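Local coordinates for protein GNA33 (PDB 2G5D) that probably cleaves the glycosidic linkage between N-acetylmuramic acid and N-acetylglucosamine in peptidoglycan as a lytic transglycosylase, with formation of a 1,6-anhydro bond in the N-acetylmuramic acid residue, at residues P352-T357 with Y407-L412; S49-A54 with A365-I370; W106-N111 with G381-D386; K60-F65 with K96-R101. One frame throughout, in Å; residues are numbered along the deposited sequence.

Contact 1: P352-T357 with Y407-L412; sequences PLFVAT and YVWQLL
F354 and W409 sit opposite each other as a hydrogen-bonded pair in two antiparallel strands of the 3D domain, part of a closed six-stranded barrel consistent with the double-psi beta-barrel clan. Five N-H···O=C bonds join segments 352-357 and 407-412, which run at 162° to one another. The bonds F354 N to W409 O and W409 N to F354 O, both 2.9 Å, lie in the planes of their carbonyls. F354 carries CG anti to its backbone N (chi1 -161°), W409 carries CG beside its own N, and the two side chains run alongside each other off the same face. The phenyl turns an edge toward the face of the indole six-membered ring in an offset edge-to-face stack, with planes 81° apart and F354 CD2 3.7 Å from W409 CE3. The far part of the indole reaches on to A356, whose CB lies in the ring plane, 3.5 Å from W409 CZ3. M50 and P51 of a loop cover this aromatic side. On the face of L353, V355, V408 and Q410 the contacts are mostly aliphatic: L353 CD1 comes within 4.2 Å of V408 CB, and V385 adjoins L353, V355 and V408. Q410 stays extended and delivers OE1 to T348 N. At the end of the pairing P352 CB rests 3.9 Å from L411 CB, while P352 O accepts L411 N.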
loop_
_atom_site.group_PDB
_atom_site.type_symbol
_atom_site.label_atom_id
_atom_site.label_comp_id
_atom_site.label_asym_id
_atom_site.label_seq_id
_atom_site.Cartn_x
_atom_site.Cartn_y
_atom_site.Cartn_z
ATOM N N PRO A 352 -9.680 2.844 13.211
ATOM C CA PRO A 352 -10.899 2.434 12.489
ATOM C C PRO A 352 -11.448 3.593 11.631
ATOM O O PRO A 352 -11.446 4.758 12.051
ATOM C CB PRO A 352 -11.855 2.034 13.627
ATOM C CG PRO A 352 -10.916 1.638 14.778
ATOM C CD PRO A 352 -9.782 2.625 14.673
ATOM N N LEU A 353 -11.907 3.283 10.417
ATOM C CA LEU A 353 -12.301 4.330 9.488
ATOM C C LEU A 353 -13.556 3.853 8.778
ATOM O O LEU A 353 -13.533 2.856 8.072
ATOM C CB LEU A 353 -11.147 4.577 8.506
ATOM C CG LEU A 353 -10.753 5.874 7.751
ATOM C CD1 LEU A 353 -11.251 5.830 6.327
ATOM C CD2 LEU A 353 -11.114 7.208 8.414
ATOM N N PHE A 354 -14.662 4.551 9.006
ATOM C CA PHE A 354 -15.885 4.243 8.286
ATOM C C PHE A 354 -15.931 4.951 6.939
ATOM O O PHE A 354 -15.757 6.175 6.869
ATOM C CB PHE A 354 -17.101 4.606 9.119
ATOM C CG PHE A 354 -18.339 3.927 8.670
ATOM C CD1 PHE A 354 -18.750 2.732 9.283
ATOM C CD2 PHE A 354 -19.098 4.459 7.628
ATOM C CE1 PHE A 354 -19.917 2.067 8.852
ATOM C CE2 PHE A 354 -20.262 3.814 7.202
ATOM C CZ PHE A 354 -20.665 2.612 7.814
ATOM N N VAL A 355 -16.173 4.172 5.879
ATOM C CA VAL A 355 -16.225 4.664 4.510
ATOM C C VAL A 355 -17.598 4.373 3.942
ATOM O O VAL A 355 -18.030 3.226 3.878
ATOM C CB VAL A 355 -15.102 4.045 3.595
ATOM C CG1 VAL A 355 -15.155 4.629 2.154
ATOM C CG2 VAL A 355 -13.761 4.305 4.174
ATOM N N ALA A 356 -18.287 5.461 3.600
ATOM C CA ALA A 356 -19.525 5.462 2.863
ATOM C C ALA A 356 -19.228 5.785 1.394
ATOM O O ALA A 356 -18.857 6.909 1.047
ATOM C CB ALA A 356 -20.479 6.516 3.459
ATOM N N THR A 357 -19.392 4.791 0.524
ATOM C CA THR A 357 -19.093 4.997 -0.889
ATOM C C THR A 357 -20.017 4.186 -1.802
ATOM O O THR A 357 -21.130 3.836 -1.406
ATOM C CB THR A 357 -17.541 4.841 -1.183
ATOM O OG1 THR A 357 -17.250 5.167 -2.545
ATOM C CG2 THR A 357 -17.012 3.458 -0.833
ATOM N N TYR A 407 -17.358 9.302 1.681
ATOM C CA TYR A 407 -17.406 10.079 2.914
ATOM C C TYR A 407 -16.694 9.276 3.962
ATOM O O TYR A 407 -16.787 8.049 3.965
ATOM C CB TYR A 407 -18.853 10.297 3.339
ATOM C CG TYR A 407 -19.609 11.049 2.281
ATOM C CD1 TYR A 407 -20.442 10.381 1.388
ATOM C CD2 TYR A 407 -19.448 12.417 2.145
ATOM C CE1 TYR A 407 -21.112 11.072 0.390
ATOM C CE2 TYR A 407 -20.129 13.126 1.163
ATOM C CZ TYR A 407 -20.947 12.448 0.285
ATOM O OH TYR A 407 -21.618 13.156 -0.690
ATOM N N VAL A 408 -15.983 9.953 4.852
ATOM C CA VAL A 408 -15.224 9.206 5.838
ATOM C C VAL A 408 -15.424 9.692 7.262
ATOM O O VAL A 408 -15.625 10.880 7.515
ATOM C CB VAL A 408 -13.704 9.071 5.460
ATOM C CG1 VAL A 408 -13.532 8.592 3.996
ATOM C CG2 VAL A 408 -12.935 10.327 5.726
ATOM N N TRP A 409 -15.361 8.757 8.197
ATOM C CA TRP A 409 -15.427 9.108 9.603
ATOM C C TRP A 409 -14.279 8.388 10.216
ATOM O O TRP A 409 -14.092 7.195 9.978
ATOM C CB TRP A 409 -16.710 8.604 10.272
ATOM C CG TRP A 409 -18.003 9.236 9.801
ATOM C CD1 TRP A 409 -18.762 10.111 10.487
ATOM C CD2 TRP A 409 -18.704 8.953 8.583
ATOM N NE1 TRP A 409 -19.912 10.423 9.776
ATOM C CE2 TRP A 409 -19.894 9.734 8.592
ATOM C CE3 TRP A 409 -18.447 8.123 7.487
ATOM C CZ2 TRP A 409 -20.828 9.725 7.525
ATOM C CZ3 TRP A 409 -19.365 8.119 6.412
ATOM C CH2 TRP A 409 -20.540 8.914 6.443
ATOM N N GLN A 410 -13.510 9.098 11.023
ATOM C CA GLN A 410 -12.394 8.479 11.727
ATOM C C GLN A 410 -12.813 8.167 13.177
ATOM O O GLN A 410 -13.319 9.058 13.861
ATOM C CB GLN A 410 -11.222 9.475 11.703
ATOM C CG GLN A 410 -9.968 8.978 12.391
ATOM C CD GLN A 410 -8.774 9.908 12.217
ATOM O OE1 GLN A 410 -7.644 9.453 12.268
ATOM N NE2 GLN A 410 -9.019 11.218 12.040
ATOM N N LEU A 411 -12.617 6.910 13.630
ATOM C CA LEU A 411 -12.914 6.484 15.029
ATOM C C LEU A 411 -11.621 6.444 15.839
ATOM O O LEU A 411 -10.630 5.873 15.409
ATOM C CB LEU A 411 -13.676 5.125 15.088
ATOM C CG LEU A 411 -15.187 5.146 14.738
ATOM C CD1 LEU A 411 -15.399 5.615 13.317
ATOM C CD2 LEU A 411 -15.869 3.766 14.931
ATOM N N LEU A 412 -11.625 7.109 16.986
ATOM C CA LEU A 412 -10.439 7.200 17.830
ATOM C C LEU A 412 -10.863 6.863 19.246
ATOM O O LEU A 412 -12.013 7.169 19.643
ATOM C CB LEU A 412 -9.852 8.639 17.790
ATOM C CG LEU A 412 -9.277 9.086 16.445
ATOM C CD1 LEU A 412 -9.012 10.601 16.443
ATOM C CD2 LEU A 412 -8.005 8.278 16.088
#

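Contact 2: S49-A54 with A365-I370; sequences SMPHWA and ALNRLI
N367 rises from strand 365-370 into the turn formed by P51 and H52, and its short side chain meets something at every atom. CB lies 3.4 Å from P51 O and also approaches H52 CB. With chi1 at -53°, CG stands beside the backbone N and comes to 4.0 Å from P51 CG. From there the amide divides. OD1 takes the proline side, 3.9 Å from P51 CG, with A356 of the next strand close by. The other branch goes to the histidine: N367 ND2 lies over one face of the imidazole, 3.0 Å from H52 ND1, and the ring and amide planes are 70° apart. The loop here is a type II beta turn from M50 to W53, with a long W53 N to M50 O bond: P51 fills its second position, and H52 takes the left-handed backbone conformation (phi 62°) expected at the third. The turn lies across an outer face of the barrel to which the 3D domain contributes, and Q56 joins the two parts, since its NE2 donates to both N367 O and H52 O and its OE1 receives L369 N. Further along, W53 swings its indole back to the strand, where CZ3 comes 4.4 Å from L369 CD2. The pyrrole nitrogen of that indole, NE1, is bonded to E100 OE1 of helix 92-102.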
loop_
_atom_site.group_PDB
_atom_site.type_symbol
_atom_site.label_atom_id
_atom_site.label_comp_id
_atom_site.label_asym_id
_atom_site.label_seq_id
_atom_site.Cartn_x
_atom_site.Cartn_y
_atom_site.Cartn_z
ATOM N N SER A 49 -25.075 8.074 13.087
ATOM C CA SER A 49 -24.953 8.950 11.921
ATOM C C SER A 49 -24.171 8.325 10.720
ATOM O O SER A 49 -24.226 8.854 9.601
ATOM C CB SER A 49 -24.377 10.300 12.348
ATOM O OG SER A 49 -25.320 10.969 13.169
ATOM N N MET A 50 -23.438 7.232 10.964
ATOM C CA MET A 50 -22.818 6.451 9.888
ATOM C C MET A 50 -23.852 5.517 9.224
ATOM O O MET A 50 -24.576 4.804 9.909
ATOM C CB MET A 50 -21.571 5.689 10.370
ATOM C CG MET A 50 -20.498 6.626 10.859
ATOM S SD MET A 50 -19.020 5.955 11.638
ATOM C CE MET A 50 -19.484 5.800 13.360
ATOM N N PRO A 51 -23.967 5.595 7.885
ATOM C CA PRO A 51 -25.010 4.845 7.198
ATOM C C PRO A 51 -24.728 3.336 7.262
ATOM O O PRO A 51 -23.596 2.926 7.074
ATOM C CB PRO A 51 -24.958 5.383 5.764
ATOM C CG PRO A 51 -23.569 5.945 5.589
ATOM C CD PRO A 51 -23.116 6.384 6.967
ATOM N N HIS A 52 -25.753 2.543 7.575
ATOM C CA HIS A 52 -25.617 1.084 7.716
ATOM C C HIS A 52 -24.678 0.626 8.832
ATOM O O HIS A 52 -24.259 -0.530 8.855
ATOM C CB HIS A 52 -25.219 0.431 6.395
ATOM C CG HIS A 52 -26.224 0.614 5.309
ATOM N ND1 HIS A 52 -25.999 0.198 4.015
ATOM C CD2 HIS A 52 -27.456 1.182 5.318
ATOM C CE1 HIS A 52 -27.054 0.494 3.273
ATOM N NE2 HIS A 52 -27.944 1.107 4.038
ATOM N N TRP A 53 -24.400 1.521 9.768
ATOM C CA TRP A 53 -23.694 1.194 10.995
ATOM C C TRP A 53 -24.236 -0.082 11.652
ATOM O O TRP A 53 -23.472 -0.986 11.973
ATOM C CB TRP A 53 -23.820 2.334 12.002
ATOM C CG TRP A 53 -23.172 1.976 13.290
ATOM C CD1 TRP A 53 -23.778 1.516 14.433
ATOM C CD2 TRP A 53 -21.764 1.998 13.558
ATOM N NE1 TRP A 53 -22.813 1.265 15.404
ATOM C CE2 TRP A 53 -21.579 1.557 14.887
ATOM C CE3 TRP A 53 -20.640 2.383 12.808
ATOM C CZ2 TRP A 53 -20.307 1.471 15.475
ATOM C CZ3 TRP A 53 -19.376 2.289 13.386
ATOM C CH2 TRP A 53 -19.225 1.847 14.708
ATOM N N ALA A 54 -25.545 -0.124 11.873
ATOM C CA ALA A 54 -26.233 -1.263 12.518
ATOM C C ALA A 54 -25.930 -2.610 11.879
ATOM O O ALA A 54 -25.720 -3.607 12.600
ATOM C CB ALA A 54 -27.756 -1.022 12.519
ATOM N N ALA A 365 -24.672 0.852 -2.594
ATOM C CA ALA A 365 -24.041 1.430 -1.408
ATOM C C ALA A 365 -23.017 0.477 -0.785
ATOM O O ALA A 365 -23.328 -0.694 -0.503
ATOM C CB ALA A 365 -25.108 1.850 -0.376
ATOM N N LEU A 366 -21.802 0.995 -0.592
ATOM C CA LEU A 366 -20.709 0.237 -0.017
ATOM C C LEU A 366 -20.300 0.976 1.261
ATOM O O LEU A 366 -19.567 1.936 1.178
ATOM C CB LEU A 366 -19.521 0.198 -0.987
ATOM C CG LEU A 366 -18.519 -0.960 -1.006
ATOM C CD1 LEU A 366 -17.100 -0.416 -0.907
ATOM C CD2 LEU A 366 -18.774 -2.047 0.046
ATOM N N ASN A 367 -20.825 0.537 2.407
ATOM C CA ASN A 367 -20.578 1.176 3.728
ATOM C C ASN A 367 -19.883 0.190 4.659
ATOM O O ASN A 367 -20.411 -0.892 4.964
ATOM C CB ASN A 367 -21.884 1.686 4.392
ATOM C CG ASN A 367 -22.714 2.608 3.488
ATOM O OD1 ASN A 367 -22.201 3.500 2.838
ATOM N ND2 ASN A 367 -24.015 2.391 3.476
ATOM N N ARG A 368 -18.681 0.545 5.108
ATOM C CA ARG A 368 -17.797 -0.408 5.729
ATOM C C ARG A 368 -16.974 0.233 6.825
ATOM O O ARG A 368 -16.397 1.286 6.611
ATOM C CB ARG A 368 -16.826 -0.973 4.664
ATOM C CG ARG A 368 -17.461 -1.917 3.632
ATOM C CD ARG A 368 -17.243 -3.369 4.042
ATOM N NE ARG A 368 -18.160 -4.256 3.337
ATOM C CZ ARG A 368 -17.894 -4.902 2.199
ATOM N NH1 ARG A 368 -16.709 -4.782 1.580
ATOM N NH2 ARG A 368 -18.846 -5.677 1.663
ATOM N N LEU A 369 -16.912 -0.400 7.991
ATOM C CA LEU A 369 -15.887 -0.031 8.971
ATOM C C LEU A 369 -14.601 -0.766 8.655
ATOM O O LEU A 369 -14.442 -1.946 9.010
ATOM C CB LEU A 369 -16.317 -0.318 10.417
ATOM C CG LEU A 369 -15.312 0.181 11.466
ATOM C CD1 LEU A 369 -15.163 1.693 11.360
ATOM C CD2 LEU A 369 -15.803 -0.221 12.850
ATOM N N ILE A 370 -13.677 -0.052 8.002
ATOM C CA ILE A 370 -12.324 -0.561 7.696
ATOM C C ILE A 370 -11.292 -0.039 8.685
ATOM O O ILE A 370 -11.617 0.760 9.520
ATOM C CB ILE A 370 -11.926 -0.234 6.236
ATOM C CG1 ILE A 370 -11.639 1.260 6.052
ATOM C CG2 ILE A 370 -13.054 -0.749 5.268
ATOM C CD1 ILE A 370 -10.792 1.616 4.860
#

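Contact 3: W106-N111 with G381-D386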
loop_
_atom_site.group_PDB
_atom_site.type_symbol
_atom_site.label_atom_id
_atom_site.label_comp_id
_atom_site.label_asym_id
_atom_site.label_seq_id
_atom_site.Cartn_x
_atom_site.Cartn_y
_atom_site.Cartn_z
ATOM N N TRP A 106 -15.337 10.769 14.370
ATOM C CA TRP A 106 -15.048 12.138 13.916
ATOM C C TRP A 106 -15.271 12.195 12.425
ATOM O O TRP A 106 -14.468 11.652 11.655
ATOM C CB TRP A 106 -13.603 12.549 14.209
ATOM C CG TRP A 106 -13.282 12.597 15.672
ATOM C CD1 TRP A 106 -13.006 11.523 16.481
ATOM C CD2 TRP A 106 -13.212 13.762 16.503
ATOM N NE1 TRP A 106 -12.743 11.956 17.758
ATOM C CE2 TRP A 106 -12.855 13.323 17.803
ATOM C CE3 TRP A 106 -13.376 15.147 16.271
ATOM C CZ2 TRP A 106 -12.674 14.215 18.873
ATOM C CZ3 TRP A 106 -13.199 16.040 17.344
ATOM C CH2 TRP A 106 -12.859 15.564 18.628
ATOM N N GLN A 107 -16.363 12.855 12.027
ATOM C CA GLN A 107 -16.640 13.099 10.606
ATOM C C GLN A 107 -15.585 14.051 10.019
ATOM O O GLN A 107 -15.228 15.055 10.642
ATOM C CB GLN A 107 -18.037 13.673 10.429
ATOM C CG GLN A 107 -18.379 13.863 8.975
ATOM C CD GLN A 107 -19.840 14.179 8.747
ATOM O OE1 GLN A 107 -20.411 15.033 9.426
ATOM N NE2 GLN A 107 -20.450 13.505 7.765
ATOM N N VAL A 108 -15.094 13.720 8.829
ATOM C CA VAL A 108 -13.939 14.403 8.235
ATOM C C VAL A 108 -14.368 15.299 7.069
ATOM O O VAL A 108 -15.034 14.834 6.127
ATOM C CB VAL A 108 -12.830 13.391 7.786
ATOM C CG1 VAL A 108 -11.602 14.145 7.215
ATOM C CG2 VAL A 108 -12.394 12.480 8.956
ATOM N N ALA A 109 -14.039 16.588 7.167
ATOM C CA ALA A 109 -14.153 17.487 6.016
ATOM C C ALA A 109 -12.775 17.949 5.576
ATOM O O ALA A 109 -11.956 18.352 6.395
ATOM C CB ALA A 109 -15.068 18.685 6.316
ATOM N N GLY A 110 -12.518 17.851 4.276
ATOM C CA GLY A 110 -11.313 18.394 3.662
ATOM C C GLY A 110 -11.646 19.596 2.803
ATOM O O GLY A 110 -12.369 19.486 1.805
ATOM N N ASN A 111 -11.099 20.748 3.185
ATOM C CA ASN A 111 -11.279 21.987 2.422
ATOM C C ASN A 111 -12.757 22.313 2.159
ATOM O O ASN A 111 -13.150 22.646 1.035
ATOM C CB ASN A 111 -10.466 21.913 1.126
ATOM C CG ASN A 111 -8.988 21.731 1.389
ATOM O OD1 ASN A 111 -8.401 22.463 2.191
ATOM N ND2 ASN A 111 -8.377 20.756 0.725
ATOM N N GLY A 381 -4.900 13.992 0.965
ATOM C CA GLY A 381 -6.145 14.685 1.321
ATOM C C GLY A 381 -6.859 14.140 2.545
ATOM O O GLY A 381 -6.681 12.965 2.929
ATOM N N ALA A 382 -7.653 15.007 3.173
ATOM C CA ALA A 382 -8.420 14.642 4.375
ATOM C C ALA A 382 -9.416 13.473 4.155
ATOM O O ALA A 382 -9.502 12.550 4.988
ATOM C CB ALA A 382 -9.124 15.865 4.938
ATOM N N VAL A 383 -10.166 13.549 3.054
ATOM C CA VAL A 383 -11.107 12.509 2.640
ATOM C C VAL A 383 -10.570 11.816 1.379
ATOM O O VAL A 383 -10.846 12.228 0.250
ATOM C CB VAL A 383 -12.569 13.049 2.403
ATOM C CG1 VAL A 383 -13.546 11.892 2.263
ATOM C CG2 VAL A 383 -13.029 14.013 3.529
ATOM N N ARG A 384 -9.791 10.758 1.589
ATOM C CA ARG A 384 -9.088 10.068 0.504
ATOM C C ARG A 384 -8.701 8.653 0.949
ATOM O O ARG A 384 -7.858 8.488 1.826
ATOM C CB ARG A 384 -7.857 10.887 0.059
ATOM C CG ARG A 384 -7.110 10.379 -1.196
ATOM C CD ARG A 384 -7.944 10.477 -2.477
ATOM N NE ARG A 384 -7.202 9.853 -3.560
ATOM C CZ ARG A 384 -7.338 8.585 -3.927
ATOM N NH1 ARG A 384 -8.244 7.799 -3.337
ATOM N NH2 ARG A 384 -6.585 8.116 -4.908
ATOM N N VAL A 385 -9.319 7.641 0.335
ATOM C CA VAL A 385 -9.074 6.233 0.720
ATOM C C VAL A 385 -8.718 5.295 -0.448
ATOM O O VAL A 385 -9.440 5.202 -1.444
ATOM C CB VAL A 385 -10.295 5.619 1.520
ATOM C CG1 VAL A 385 -9.986 4.149 1.963
ATOM C CG2 VAL A 385 -10.643 6.494 2.743
ATOM N N ASP A 386 -7.598 4.582 -0.318
ATOM C CA ASP A 386 -7.329 3.493 -1.247
ATOM C C ASP A 386 -7.822 2.224 -0.556
ATOM O O ASP A 386 -7.283 1.788 0.471
ATOM C CB ASP A 386 -5.847 3.398 -1.601
ATOM C CG ASP A 386 -5.600 2.917 -3.035
ATOM O OD1 ASP A 386 -6.514 2.952 -3.887
ATOM O OD2 ASP A 386 -4.458 2.511 -3.313
#
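V108 and G110 meet A382 and V383 in a small apolar contact between strand 103-110, which runs beside strand 403-413, and the loop leading into strand 384-391. V108 CG1 is the methyl that meets both A382 and V383. Placed anti to the backbone N (chi1 -178°), it lies 3.8 Å from A382 CB and 4.0 Å from V383 CG2, and it also packs against the carbonyl A382 O. Two residues on, G110 has no side chain, and A382 CB settles 3.6 Å from G110 CA, so the loop approaches the bare backbone of the strand. V383 adds its CG2 branch, which stands beside its own backbone N and reaches V108 O at 3.4 Å. The bend in the loop begins at G381, whose backbone angles suit glycine and whose N is bonded to D343 OD2. V408, on strand 403-413, also packs on V108, V383 and V385. The contact thus joins the strand beside the barrel to the loop entering strand 384-391, which lies between 116-129 and 339-342 in the closed six-stranded ring consistent with a double-psi beta-barrel.

Contact 4: K60-F65 with K96-R101; sequences KSLQSF and KRFFER
The hydroxyl OG of S61, hydrogen-bonded to L369 O on strand 365-375, ties helix 58-72 to the barrel, while CB of the same serine packs 3.8 Å from F99 CE1 on helix 92-102. The motif is a pair of helices crossing on the outside of a beta-barrel: their local directions differ by 64° and the axes come no nearer than 10.6 Å. Large side chains fill that separation. The phenyls of two successive residues reach across, and they leave the backbone differently. F98 holds CG anti to its N (chi1 171°), whereas F99 sets CG beside its N (chi1 -69°), and F98 CD2 lies 3.9 Å above the centre of the F99 ring. F99 therefore has one face against its own neighbour and an edge against the opposite helix, where L62 N lies in the ring plane, 3.9 Å from F99 CE1. F98 is met by two side chains that cross it at about a right angle. The L62 branch CD1 comes 3.8 Å from F98 CE2, and F65 brings CE2 to the edge of the ring, 4.1 Å from F98 CZ. A85 touches L62, F65 and F98, so helix 79-86 adds a third side to these three, and F103 makes an edge-to-face pair with F98. F65 CB lies at the edge of the F99 ring, 4.3 Å from F99 CZ.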
loop_
_atom_site.group_PDB
_atom_site.type_symbol
_atom_site.label_atom_id
_atom_site.label_comp_id
_atom_site.label_asym_id
_atom_site.label_seq_id
_atom_site.Cartn_x
_atom_site.Cartn_y
_atom_site.Cartn_z
ATOM N N LYS A 60 -15.662 -8.916 11.401
ATOM C CA LYS A 60 -14.610 -8.721 10.424
ATOM C C LYS A 60 -13.797 -7.444 10.716
ATOM O O LYS A 60 -12.563 -7.487 10.631
ATOM C CB LYS A 60 -15.154 -8.788 8.984
ATOM C CG LYS A 60 -15.314 -10.219 8.512
ATOM C CD LYS A 60 -15.896 -10.354 7.108
ATOM C CE LYS A 60 -16.347 -11.794 6.821
ATOM N NZ LYS A 60 -17.223 -12.376 7.930
ATOM N N SER A 61 -14.459 -6.340 11.112
ATOM C CA SER A 61 -13.733 -5.114 11.479
ATOM C C SER A 61 -12.870 -5.365 12.696
ATOM O O SER A 61 -11.749 -4.852 12.780
ATOM C CB SER A 61 -14.690 -3.934 11.799
ATOM O OG SER A 61 -15.629 -3.749 10.760
ATOM N N LEU A 62 -13.386 -6.156 13.643
ATOM C CA LEU A 62 -12.592 -6.514 14.848
ATOM C C LEU A 62 -11.365 -7.353 14.506
ATOM O O LEU A 62 -10.285 -7.072 15.019
ATOM C CB LEU A 62 -13.435 -7.148 15.967
ATOM C CG LEU A 62 -12.710 -7.524 17.286
ATOM C CD1 LEU A 62 -12.097 -6.303 17.973
ATOM C CD2 LEU A 62 -13.630 -8.238 18.236
ATOM N N GLN A 63 -11.518 -8.372 13.651
ATOM C CA GLN A 63 -10.354 -9.099 13.114
ATOM C C GLN A 63 -9.309 -8.132 12.546
ATOM O O GLN A 63 -8.120 -8.215 12.864
ATOM C CB GLN A 63 -10.776 -10.080 12.019
ATOM C CG GLN A 63 -11.441 -11.343 12.545
ATOM C CD GLN A 63 -11.978 -12.190 11.432
ATOM O OE1 GLN A 63 -12.909 -11.787 10.723
ATOM N NE2 GLN A 63 -11.415 -13.350 11.260
ATOM N N SER A 64 -9.757 -7.205 11.707
ATOM C CA SER A 64 -8.854 -6.274 11.046
ATOM C C SER A 64 -8.148 -5.379 12.084
ATOM O O SER A 64 -6.920 -5.210 12.035
ATOM C CB SER A 64 -9.650 -5.470 10.018
ATOM O OG SER A 64 -8.828 -4.667 9.204
ATOM N N PHE A 65 -8.900 -4.842 13.050
ATOM C CA PHE A 65 -8.299 -4.012 14.136
ATOM C C PHE A 65 -7.241 -4.756 14.964
ATOM O O PHE A 65 -6.190 -4.194 15.286
ATOM C CB PHE A 65 -9.373 -3.391 15.062
ATOM C CG PHE A 65 -8.810 -2.382 16.053
ATOM C CD1 PHE A 65 -8.247 -1.183 15.619
ATOM C CD2 PHE A 65 -8.832 -2.649 17.420
ATOM C CE1 PHE A 65 -7.712 -0.263 16.537
ATOM C CE2 PHE A 65 -8.306 -1.733 18.359
ATOM C CZ PHE A 65 -7.753 -0.536 17.919
ATOM N N LYS A 96 -19.535 -4.825 17.743
ATOM C CA LYS A 96 -20.245 -3.538 17.639
ATOM C C LYS A 96 -20.171 -2.737 18.947
ATOM O O LYS A 96 -19.876 -1.530 18.938
ATOM C CB LYS A 96 -21.708 -3.746 17.291
ATOM C CG LYS A 96 -22.489 -2.438 17.134
ATOM C CD LYS A 96 -23.847 -2.715 16.565
ATOM C CE LYS A 96 -24.890 -1.873 17.221
ATOM N NZ LYS A 96 -26.191 -2.575 17.192
ATOM N N ARG A 97 -20.475 -3.411 20.055
ATOM C CA ARG A 97 -20.463 -2.760 21.370
ATOM C C ARG A 97 -19.115 -2.234 21.794
ATOM O O ARG A 97 -19.053 -1.176 22.402
ATOM C CB ARG A 97 -21.101 -3.643 22.432
ATOM C CG ARG A 97 -22.566 -3.547 22.302
ATOM C CD ARG A 97 -23.260 -4.891 22.324
ATOM N NE ARG A 97 -23.675 -5.252 23.669
ATOM C CZ ARG A 97 -24.864 -4.958 24.185
ATOM N NH1 ARG A 97 -25.158 -5.352 25.420
ATOM N NH2 ARG A 97 -25.759 -4.287 23.460
ATOM N N PHE A 98 -18.057 -2.976 21.446
ATOM C CA PHE A 98 -16.657 -2.543 21.554
ATOM C C PHE A 98 -16.357 -1.219 20.800
ATOM O O PHE A 98 -15.721 -0.323 21.357
ATOM C CB PHE A 98 -15.743 -3.663 21.050
ATOM C CG PHE A 98 -14.293 -3.269 20.901
ATOM C CD1 PHE A 98 -13.502 -3.014 22.028
ATOM C CD2 PHE A 98 -13.707 -3.182 19.635
ATOM C CE1 PHE A 98 -12.173 -2.649 21.888
ATOM C CE2 PHE A 98 -12.370 -2.828 19.487
ATOM C CZ PHE A 98 -11.606 -2.564 20.606
ATOM N N PHE A 99 -16.802 -1.119 19.545
ATOM C CA PHE A 99 -16.535 0.076 18.744
ATOM C C PHE A 99 -17.392 1.252 19.240
ATOM O O PHE A 99 -16.975 2.391 19.159
ATOM C CB PHE A 99 -16.701 -0.171 17.213
ATOM C CG PHE A 99 -15.643 -1.076 16.613
ATOM C CD1 PHE A 99 -15.975 -2.344 16.110
ATOM C CD2 PHE A 99 -14.288 -0.677 16.578
ATOM C CE1 PHE A 99 -14.973 -3.204 15.558
ATOM C CE2 PHE A 99 -13.291 -1.531 16.039
ATOM C CZ PHE A 99 -13.637 -2.783 15.521
ATOM N N GLU A 100 -18.594 0.968 19.729
ATOM C CA GLU A 100 -19.482 1.993 20.310
ATOM C C GLU A 100 -19.051 2.540 21.663
ATOM O O GLU A 100 -19.184 3.753 21.933
ATOM C CB GLU A 100 -20.904 1.460 20.418
ATOM C CG GLU A 100 -21.558 1.339 19.054
ATOM C CD GLU A 100 -22.946 0.759 19.128
ATOM O OE1 GLU A 100 -23.662 0.857 18.120
ATOM O OE2 GLU A 100 -23.311 0.198 20.177
ATOM N N ARG A 101 -18.524 1.640 22.488
ATOM C CA ARG A 101 -18.213 1.905 23.871
ATOM C C ARG A 101 -16.846 2.538 24.066
ATOM O O ARG A 101 -16.665 3.284 25.007
ATOM C CB ARG A 101 -18.326 0.620 24.701
ATOM C CG ARG A 101 -19.770 0.358 25.145
ATOM C CD ARG A 101 -20.026 -1.058 25.559
ATOM N NE ARG A 101 -21.464 -1.284 25.743
ATOM C CZ ARG A 101 -21.993 -2.153 26.596
ATOM N NH1 ARG A 101 -21.205 -2.910 27.369
ATOM N NH2 ARG A 101 -23.323 -2.270 26.679
#

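In the fold
Contact 1 lies between contacts 2 and 3 within the wall of the barrel. Its strand 352-357 pairs with the strand of contact 2, as in L353 N to I370 O at 2.7 Å, and its strand 407-412 pairs with contact 3 through W106 N to Q410 O, also 2.7 Å; centres are about 8 and 9 Å from that of contact 1. Contact 4 packs two helices on the outside of this wall, its centre about 13 Å from those of contacts 1 and 2. P352 CG meets F65 CD1 at 4.0 Å, and L369 CD2 lies 3.9 Å from F99 CG. Contacts 3 and 4 stay apart, nearest atoms about 10 Å. Contacts 2 and 3 join N-terminal elements to C-terminal ones.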